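PDB 6NKI: NRPS from Penicillium fellutanum, which belongs to the male sterility protein family, with a Rossmann-type dinucleotide-binding fold, and holds a bound NADPH. Local coordinates for residues 315-319 and 320-324; 357-360 and 361-365. All coordinates share one frame; numbering follows the deposited sequence.

Interaction 1. Residues 315-319 and 320-324; sequences DGLNM and SDFWK
Met319, Phe322 and Trp323 project the same way from the first turn of helix 319-330, and the thioether of Met319 runs beside both rings. Its chain bends at chi2 and chi3 (-54° and -62°), which brings CE back toward the rings. The methyl CE lies 3.6 Å from Phe322 CD2 and 3.5 Å from Trp323 NE1, while SD stands 5.3 Å from the Phe322 ring centroid, an oblique Met-aromatic contact. The two rings meet: Phe322 CE2 sits 3.7 Å above the centre of the Trp323 indole. The Trp323 indole is also stacked with Tyr262.

Leu317, from the edge strand 316-318, crosses the side chains of Asp321 and Phe322 at about a right angle. Its CD1 lies at the edge of the Phe322 ring, near the ring plane, 4.1 Å from Phe322 CB, and its CD2 approaches Asp321 OD2.

Two backbone bonds start the helix. Phe322 N donates to Asn318 O at 2.8 Å, and Trp323 N to Met319 O at 3.0 Å, nearly straight at 171°. Asn318 holds the N-cap position, though its amide does not cap the helix.

Thus the sulfur-aromatic contact is internal to the helix start, packing of Met319, Phe322 and Trp323 joins it to strand 270-275 and helix 248-259, and the Asp321 carboxylate, probably kept negative by its salt bridge with Arg396, ties it to helix 389-410.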
loop_
_atom_site.group_PDB
_atom_site.type_symbol
_atom_site.label_atom_id
_atom_site.label_comp_id
_atom_site.label_asym_id
_atom_site.label_seq_id
_atom_site.Cartn_x
_atom_site.Cartn_y
_atom_site.Cartn_z
ATOM N N ASP A 315 -5.317 2.600 9.501
ATOM C CA ASP A 315 -5.771 2.274 8.150
ATOM C C ASP A 315 -7.231 1.809 8.132
ATOM O O ASP A 315 -7.670 1.028 8.981
ATOM C CB ASP A 315 -4.906 1.172 7.499
ATOM C CG ASP A 315 -3.457 1.606 7.180
ATOM O OD1 ASP A 315 -3.098 2.783 7.414
ATOM O OD2 ASP A 315 -2.734 0.775 6.558
ATOM N N GLY A 316 -7.982 2.262 7.136
ATOM C CA GLY A 316 -9.331 1.714 7.030
ATOM C C GLY A 316 -10.240 2.547 6.134
ATOM O O GLY A 316 -9.777 3.280 5.262
ATOM N N LEU A 317 -11.542 2.422 6.394
ATOM C CA LEU A 317 -12.585 2.835 5.468
ATOM C C LEU A 317 -13.776 3.412 6.219
ATOM O O LEU A 317 -14.019 3.081 7.383
ATOM C CB LEU A 317 -13.069 1.645 4.640
ATOM C CG LEU A 317 -12.112 0.979 3.664
ATOM C CD1 LEU A 317 -12.675 -0.353 3.171
ATOM C CD2 LEU A 317 -11.817 1.908 2.477
ATOM N N ASN A 318 -14.530 4.271 5.535
ATOM C CA ASN A 318 -15.898 4.528 5.960
ATOM C C ASN A 318 -16.704 3.247 5.804
ATOM O O ASN A 318 -16.472 2.451 4.891
ATOM C CB ASN A 318 -16.531 5.644 5.125
ATOM C CG ASN A 318 -15.912 6.998 5.400
ATOM O OD1 ASN A 318 -15.683 7.368 6.556
ATOM N ND2 ASN A 318 -15.611 7.739 4.336
ATOM N N MET A 319 -17.661 3.040 6.706
ATOM C CA MET A 319 -18.500 1.856 6.572
ATOM C C MET A 319 -19.319 1.858 5.273
ATOM O O MET A 319 -19.520 0.796 4.666
ATOM C CB MET A 319 -19.399 1.720 7.796
ATOM C CG MET A 319 -18.610 1.333 9.041
ATOM S SD MET A 319 -17.659 -0.146 8.694
ATOM C CE MET A 319 -18.945 -1.331 8.351
ATOM N N SER A 320 -19.792 3.028 4.819
ATOM C CA SER A 320 -20.444 3.080 3.513
ATOM C C SER A 320 -19.486 2.668 2.401
ATOM O O SER A 320 -19.863 1.926 1.484
ATOM C CB SER A 320 -20.995 4.476 3.237
ATOM O OG SER A 320 -19.959 5.409 3.019
ATOM N N ASP A 321 -18.235 3.126 2.470
ATOM C CA ASP A 321 -17.260 2.747 1.458
ATOM C C ASP A 321 -16.963 1.253 1.530
ATOM O O ASP A 321 -16.806 0.584 0.498
ATOM C CB ASP A 321 -15.994 3.585 1.662
ATOM C CG ASP A 321 -15.081 3.601 0.444
ATOM O OD1 ASP A 321 -15.395 2.960 -0.589
ATOM O OD2 ASP A 321 -14.041 4.284 0.525
ATOM N N PHE A 322 -16.886 0.713 2.751
ATOM C CA PHE A 322 -16.647 -0.717 2.938
ATOM C C PHE A 322 -17.747 -1.557 2.278
ATOM O O PHE A 322 -17.469 -2.414 1.426
ATOM C CB PHE A 322 -16.502 -1.020 4.446
ATOM C CG PHE A 322 -16.609 -2.494 4.795
ATOM C CD1 PHE A 322 -15.579 -3.372 4.498
ATOM C CD2 PHE A 322 -17.777 -3.000 5.385
ATOM C CE1 PHE A 322 -15.688 -4.726 4.790
ATOM C CE2 PHE A 322 -17.902 -4.343 5.663
ATOM C CZ PHE A 322 -16.833 -5.212 5.370
ATOM N N TRP A 323 -19.011 -1.300 2.622
ATOM C CA TRP A 323 -20.078 -2.145 2.089
ATOM C C TRP A 323 -20.262 -2.002 0.580
ATOM O O TRP A 323 -20.584 -2.995 -0.085
ATOM C CB TRP A 323 -21.402 -1.865 2.777
ATOM C CG TRP A 323 -21.502 -2.366 4.166
ATOM C CD1 TRP A 323 -21.538 -1.625 5.307
ATOM C CD2 TRP A 323 -21.545 -3.730 4.569
ATOM N NE1 TRP A 323 -21.643 -2.447 6.403
ATOM C CE2 TRP A 323 -21.645 -3.748 5.972
ATOM C CE3 TRP A 323 -21.523 -4.943 3.880
ATOM C CZ2 TRP A 323 -21.741 -4.926 6.692
ATOM C CZ3 TRP A 323 -21.606 -6.113 4.602
ATOM C CH2 TRP A 323 -21.711 -6.094 5.987
ATOM N N LYS A 324 -20.072 -0.804 0.009
ATOM C CA LYS A 324 -20.235 -0.750 -1.436
ATOM C C LYS A 324 -19.156 -1.547 -2.131
ATOM O O LYS A 324 -19.349 -1.952 -3.282
ATOM C CB LYS A 324 -20.304 0.688 -1.973
ATOM C CG LYS A 324 -19.152 1.617 -1.713
ATOM C CD LYS A 324 -19.323 2.925 -2.528
ATOM C CE LYS A 324 -20.430 3.879 -2.029
ATOM N NZ LYS A 324 -20.132 4.593 -0.748
#

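Interaction 2. Residues 357-360 and 361-365; sequences HPLW and PLMGF
Leu359 and Met363 meet where a type I beta turn, His357 to Trp360, runs into helix 363-369. The turn is identified by its backbone: Pro358 and Leu359 fill the two central positions with the angles of this class, and Trp360 N donates to His357 O at 3.0 Å. Proline suits the first central position because its ring already restricts phi to the range that a type I turn needs.

Met363 reaches back over the turn. Its CG lies beside the backbone N, and a bend at chi2 folds the sulfur and methyl toward Leu359, after which the end of the chain is extended. The result is an apolar contact of 3.5 Å between Met363 CE and Leu359 CB. The side chain of Leu359 instead sends CD2 toward the other leucine, 4.2 Å from Leu362 CD1. Both leucines rest on helix 248-259, Leu359 against Thr255 and Leu362 against Leu248 and Arg251. Leu359 and Met363 also pack on helix 339-351, at Val346 and Val350 respectively.

Pro361 lies alongside the turn carbonyls, its CD 3.3 Å from His357 O and 3.4 Å from Pro358 O. Having no N-H, it can donate to neither; Pro358 O is instead hydrogen-bonded by Arg251 NH2. Trp360 turns its CG opposite its own backbone N (chi1 -176°); its side chain starts away from the following segment, yet its CB still meets Pro361 CD.

The His357 imidazole lies against its own turn. Leu359 C and Trp360 N lie in plane at its edge, and Pro358 CD stands 3.6 Å above one face, offset toward the rim.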
loop_
_atom_site.group_PDB
_atom_site.type_symbol
_atom_site.label_atom_id
_atom_site.label_comp_id
_atom_site.label_asym_id
_atom_site.label_seq_id
_atom_site.Cartn_x
_atom_site.Cartn_y
_atom_site.Cartn_z
ATOM N N HIS A 357 -23.313 -21.980 13.767
ATOM C CA HIS A 357 -23.481 -20.688 13.113
ATOM C C HIS A 357 -22.321 -19.764 13.457
ATOM O O HIS A 357 -22.006 -19.587 14.639
ATOM C CB HIS A 357 -24.800 -20.024 13.493
ATOM C CG HIS A 357 -25.067 -18.765 12.723
ATOM N ND1 HIS A 357 -24.633 -17.527 13.146
ATOM C CD2 HIS A 357 -25.679 -18.560 11.532
ATOM C CE1 HIS A 357 -24.992 -16.611 12.264
ATOM N NE2 HIS A 357 -25.623 -17.212 11.272
ATOM N N PRO A 358 -21.686 -19.140 12.458
ATOM C CA PRO A 358 -20.429 -18.409 12.716
ATOM C C PRO A 358 -20.586 -17.191 13.616
ATOM O O PRO A 358 -19.582 -16.747 14.187
ATOM C CB PRO A 358 -19.956 -18.005 11.310
ATOM C CG PRO A 358 -20.625 -18.977 10.381
ATOM C CD PRO A 358 -21.975 -19.259 11.019
ATOM N N LEU A 359 -21.796 -16.637 13.773
ATOM C CA LEU A 359 -22.011 -15.515 14.684
ATOM C C LEU A 359 -22.560 -15.926 16.040
ATOM O O LEU A 359 -22.794 -15.054 16.883
ATOM C CB LEU A 359 -22.949 -14.463 14.083
ATOM C CG LEU A 359 -22.496 -13.524 12.970
ATOM C CD1 LEU A 359 -23.642 -12.596 12.637
ATOM C CD2 LEU A 359 -21.256 -12.722 13.353
ATOM N N TRP A 360 -22.787 -17.211 16.274
ATOM C CA TRP A 360 -23.146 -17.641 17.617
ATOM C C TRP A 360 -22.054 -17.348 18.648
ATOM O O TRP A 360 -22.398 -16.997 19.783
ATOM C CB TRP A 360 -23.513 -19.125 17.585
ATOM C CG TRP A 360 -24.001 -19.717 18.875
ATOM C CD1 TRP A 360 -25.070 -19.308 19.628
ATOM C CD2 TRP A 360 -23.476 -20.878 19.522
ATOM N NE1 TRP A 360 -25.212 -20.123 20.725
ATOM C CE2 TRP A 360 -24.249 -21.096 20.681
ATOM C CE3 TRP A 360 -22.415 -21.746 19.244
ATOM C CZ2 TRP A 360 -23.993 -22.146 21.560
ATOM C CZ3 TRP A 360 -22.164 -22.788 20.117
ATOM C CH2 TRP A 360 -22.949 -22.980 21.261
ATOM N N PRO A 361 -20.763 -17.517 18.325
ATOM C CA PRO A 361 -19.691 -17.139 19.241
ATOM C C PRO A 361 -19.573 -15.625 19.494
ATOM O O PRO A 361 -19.259 -15.247 20.596
ATOM C CB PRO A 361 -18.443 -17.681 18.539
ATOM C CG PRO A 361 -18.980 -18.769 17.641
ATOM C CD PRO A 361 -20.280 -18.194 17.133
ATOM N N LEU A 362 -19.817 -14.804 18.469
ATOM C CA LEU A 362 -19.600 -13.330 18.538
ATOM C C LEU A 362 -20.846 -12.525 18.925
ATOM O O LEU A 362 -20.720 -11.295 19.017
ATOM C CB LEU A 362 -19.119 -12.859 17.159
ATOM C CG LEU A 362 -17.763 -13.368 16.676
ATOM C CD1 LEU A 362 -17.492 -12.939 15.248
ATOM C CD2 LEU A 362 -16.644 -12.922 17.598
ATOM N N MET A 363 -21.975 -13.159 19.224
ATOM C CA MET A 363 -23.221 -12.375 19.451
ATOM C C MET A 363 -23.083 -11.351 20.583
ATOM O O MET A 363 -23.715 -10.291 20.482
ATOM C CB MET A 363 -24.410 -13.293 19.725
ATOM C CG MET A 363 -24.828 -14.064 18.508
ATOM S SD MET A 363 -25.504 -12.956 17.269
ATOM C CE MET A 363 -25.903 -14.139 15.989
ATOM N N GLY A 364 -22.357 -11.679 21.647
ATOM C CA GLY A 364 -22.197 -10.752 22.755
ATOM C C GLY A 364 -21.616 -9.422 22.306
ATOM O O GLY A 364 -22.056 -8.358 22.754
ATOM N N PHE A 365 -20.616 -9.465 21.418
ATOM C CA PHE A 365 -20.007 -8.238 20.915
ATOM C C PHE A 365 -21.050 -7.370 20.227
ATOM O O PHE A 365 -21.270 -6.214 20.608
ATOM C CB PHE A 365 -18.865 -8.571 19.949
ATOM C CG PHE A 365 -18.063 -7.367 19.499
ATOM C CD1 PHE A 365 -17.046 -6.862 20.294
ATOM C CD2 PHE A 365 -18.336 -6.736 18.292
ATOM C CE1 PHE A 365 -16.305 -5.760 19.886
ATOM C CE2 PHE A 365 -17.602 -5.631 17.886
ATOM C CZ PHE A 365 -16.587 -5.144 18.684
#

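Interaction 1 closes before interaction 2 opens along the chain, and the two do not touch: their centres are 22 Å apart and their nearest atoms about 9 Å. Helix 248-259 connects them. Phe322 and Trp323 of interaction 1 pack on its Leu249, Val253 and Ala256, while the turn and helix start of interaction 2 pack on other residues of the same helix. Both also lie near the bound NADPH, the Phe322 side chain at about 10 Å and the Leu362 side chain at about 9 Å, distances too long for direct contact. The two helix starts are thus joined through one shared helix in the neighbourhood of the ligand.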